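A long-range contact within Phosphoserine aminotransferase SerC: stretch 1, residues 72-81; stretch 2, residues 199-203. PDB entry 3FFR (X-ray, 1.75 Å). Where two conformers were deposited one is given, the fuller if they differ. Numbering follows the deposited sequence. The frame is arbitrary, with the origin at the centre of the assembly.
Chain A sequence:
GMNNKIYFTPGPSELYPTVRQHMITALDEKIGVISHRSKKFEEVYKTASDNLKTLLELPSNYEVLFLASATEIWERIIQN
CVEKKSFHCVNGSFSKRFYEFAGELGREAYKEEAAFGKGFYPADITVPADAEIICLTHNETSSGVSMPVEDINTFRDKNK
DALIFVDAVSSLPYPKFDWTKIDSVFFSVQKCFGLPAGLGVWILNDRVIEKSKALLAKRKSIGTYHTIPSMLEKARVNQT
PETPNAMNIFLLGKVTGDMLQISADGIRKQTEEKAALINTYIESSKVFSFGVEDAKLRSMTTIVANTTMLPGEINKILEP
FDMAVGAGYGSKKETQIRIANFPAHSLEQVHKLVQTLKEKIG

Stretch 1 (72-81) EIWERIIQNC
Stretch 2, residues 199-203: LGVWI

Residues 72-81 form one helix that begins earlier in the chain; 200-203 form a strand that continues later, with Leu 199 in a loop before it. Their N-to-C directions differ by 35° (signed crossing angle -35°), and the axes approach to 9.4 Å. Register is set by Ile 73 CA and Trp 202 CA, 6.9 Å apart. No hydrogen bond crosses the interface, so the 290 Å² buried rests on packing.

Strand alternation (phi/psi -128/123 at Val 201, -114/112 at Trp 202) turns the Val 201 side chain (chi1 t) away from the helix and the Trp 202 side chain toward it. With chi1 -171° (t) and chi2 11°, the indole slants in toward the helix and meets four residues. Ile 73 (chi1 m, chi2 t) starts sideways, yet its two branches divide the contact: CG2 sits over the indole face, 4.0 Å from the five-membered-ring centroid of Trp 202 and 15° off the normal, a CH-pi contact, while CD1 reaches the strand backbone, 3.6 Å from Val 201 O, and also packs on the base of the Trp 202 side chain, 3.9 Å from Trp 202 CB. Gly 200 leaves room here: an ideal CB on it would lie a tight 3.2 Å from Ile 73 CD1.

One turn on, Ile 77 (m, t) brings CG1 to 3.5 Å from Trp 202 CZ2. Arg 76 (m, m, t; chi4 -177°) offers CB, 3.7 Å from Trp 202 CZ3, but its guanidinium leads away: NE donates to Glu 72 OE2 at 2.8 Å in a salt bridge, the carboxylate being carried by an extended chain (t, t), and NH1 donates to Gln 79 OE1 at 2.8 Å. Asn 80 (chi1 m, chi2 -87°) directs ND2 back to Arg 76 O at 2.8 Å; that same ND2 lies at the indole edge, 4.4 Å from Trp 202 CH2.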

# COMPACT_ATOMS: atom_id res chain seq x y z
N GLU A 72 3.75 8.11 0.91
CA GLU A 72 2.55 8.49 0.19
C GLU A 72 1.91 9.73 0.85
O GLU A 72 1.50 10.67 0.17
CB GLU A 72 1.50 7.38 0.14
CG GLU A 72 0.30 7.88 -0.63
CD GLU A 72 -0.91 6.96 -0.77
OE1 GLU A 72 -0.91 5.83 -0.26
OE2 GLU A 72 -1.88 7.44 -1.43
N ILE A 73 1.85 9.69 2.18
CA ILE A 73 1.27 10.77 2.98
C ILE A 73 2.03 12.11 2.73
O ILE A 73 1.41 13.17 2.55
CB ILE A 73 1.11 10.43 4.47
CG1 ILE A 73 0.10 9.29 4.64
CG2 ILE A 73 0.65 11.70 5.26
CD1 ILE A 73 0.15 8.63 6.02
N TRP A 74 3.36 12.04 2.64
CA TRP A 74 4.10 13.29 2.28
C TRP A 74 3.52 13.90 0.99
O TRP A 74 3.24 15.08 0.86
CB TRP A 74 5.56 13.02 2.02
CG TRP A 74 6.42 12.74 3.19
CD1 TRP A 74 6.18 13.00 4.51
CD2 TRP A 74 7.73 12.16 3.14
NE1 TRP A 74 7.26 12.62 5.28
CE2 TRP A 74 8.22 12.09 4.46
CE3 TRP A 74 8.52 11.70 2.11
CZ2 TRP A 74 9.50 11.62 4.75
CZ3 TRP A 74 9.76 11.20 2.39
CH2 TRP A 74 10.24 11.14 3.69
N GLU A 75 3.41 13.07 -0.03
CA GLU A 75 2.88 13.51 -1.33
C GLU A 75 1.46 14.07 -1.23
O GLU A 75 1.16 15.15 -1.78
CB GLU A 75 2.94 12.38 -2.36
CG GLU A 75 2.52 12.82 -3.76
CD GLU A 75 2.52 11.67 -4.75
OE1 GLU A 75 1.53 10.93 -4.76
OE2 GLU A 75 3.44 11.63 -5.57
N ARG A 76 0.60 13.34 -0.51
CA ARG A 76 -0.81 13.72 -0.37
C ARG A 76 -0.98 15.01 0.41
O ARG A 76 -1.92 15.79 0.16
CB ARG A 76 -1.67 12.61 0.24
CG ARG A 76 -1.63 11.27 -0.47
CD ARG A 76 -1.74 11.38 -1.96
NE ARG A 76 -1.75 10.03 -2.59
CZ ARG A 76 -1.78 9.84 -3.90
NH1 ARG A 76 -1.74 10.89 -4.72
NH2 ARG A 76 -1.87 8.60 -4.38
N ILE A 77 -0.10 15.24 1.38
CA ILE A 77 -0.14 16.51 2.13
C ILE A 77 0.03 17.70 1.20
O ILE A 77 -0.75 18.66 1.22
CB ILE A 77 0.94 16.58 3.27
CG1 ILE A 77 0.49 15.67 4.43
CG2 ILE A 77 1.18 18.05 3.74
CD1 ILE A 77 1.60 15.35 5.46
N ILE A 78 1.03 17.61 0.33
CA ILE A 78 1.32 18.73 -0.57
C ILE A 78 0.22 18.87 -1.63
O ILE A 78 -0.26 19.98 -1.92
CB ILE A 78 2.74 18.60 -1.18
CG1 ILE A 78 3.79 18.59 -0.07
CG2 ILE A 78 3.03 19.78 -2.12
CD1 ILE A 78 5.16 18.05 -0.53
N GLN A 79 -0.22 17.74 -2.17
CA GLN A 79 -1.29 17.81 -3.18
C GLN A 79 -2.60 18.35 -2.70
O GLN A 79 -3.30 19.09 -3.42
CB GLN A 79 -1.55 16.42 -3.80
CG GLN A 79 -0.36 15.90 -4.62
CD GLN A 79 -0.51 14.42 -5.01
OE1 GLN A 79 -1.22 13.66 -4.35
NE2 GLN A 79 0.17 14.01 -6.08
N ASN A 80 -2.96 17.96 -1.49
CA ASN A 80 -4.24 18.37 -0.89
C ASN A 80 -4.26 19.70 -0.18
O ASN A 80 -5.31 20.32 -0.06
CB ASN A 80 -4.71 17.33 0.11
CG ASN A 80 -5.34 16.10 -0.55
OD1 ASN A 80 -6.57 16.08 -0.84
ND2 ASN A 80 -4.52 15.04 -0.73
N CYS A 81 -3.09 20.18 0.23
CA CYS A 81 -3.05 21.31 1.13
C CYS A 81 -2.15 22.49 0.80
O CYS A 81 -2.13 23.46 1.54
CB CYS A 81 -2.69 20.84 2.53
SG CYS A 81 -3.75 19.50 3.20
N LEU A 199 1.27 -0.04 5.58
CA LEU A 199 0.16 0.83 6.00
C LEU A 199 0.64 2.15 6.59
O LEU A 199 1.44 2.17 7.53
CB LEU A 199 -0.76 0.11 7.03
CG LEU A 199 -2.13 0.78 7.34
CD1 LEU A 199 -3.08 0.71 6.07
CD2 LEU A 199 -2.77 0.19 8.62
N GLY A 200 0.12 3.24 6.02
CA GLY A 200 0.32 4.59 6.51
C GLY A 200 -0.94 5.08 7.18
O GLY A 200 -2.06 4.69 6.81
N VAL A 201 -0.75 5.92 8.20
CA VAL A 201 -1.84 6.52 8.94
C VAL A 201 -1.69 8.03 9.03
O VAL A 201 -0.66 8.56 9.48
CB VAL A 201 -1.95 5.92 10.38
CG1 VAL A 201 -3.17 6.45 11.08
CG2 VAL A 201 -2.03 4.34 10.34
N TRP A 202 -2.71 8.71 8.55
CA TRP A 202 -2.78 10.18 8.50
C TRP A 202 -3.88 10.65 9.43
O TRP A 202 -5.04 10.42 9.21
CB TRP A 202 -2.99 10.64 7.05
CG TRP A 202 -2.88 12.11 6.80
CD1 TRP A 202 -2.41 13.06 7.65
CD2 TRP A 202 -3.10 12.77 5.54
NE1 TRP A 202 -2.44 14.29 7.05
CE2 TRP A 202 -2.83 14.14 5.74
CE3 TRP A 202 -3.56 12.35 4.29
CZ2 TRP A 202 -2.98 15.11 4.73
CZ3 TRP A 202 -3.70 13.31 3.27
CH2 TRP A 202 -3.43 14.67 3.50
N ILE A 203 -3.45 11.30 10.49
CA ILE A 203 -4.34 11.89 11.49
C ILE A 203 -4.41 13.38 11.16
O ILE A 203 -3.38 14.06 11.05
CB ILE A 203 -3.78 11.64 12.90
CG1 ILE A 203 -3.88 10.13 13.24
CG2 ILE A 203 -4.50 12.52 13.94
CD1 ILE A 203 -3.18 9.75 14.51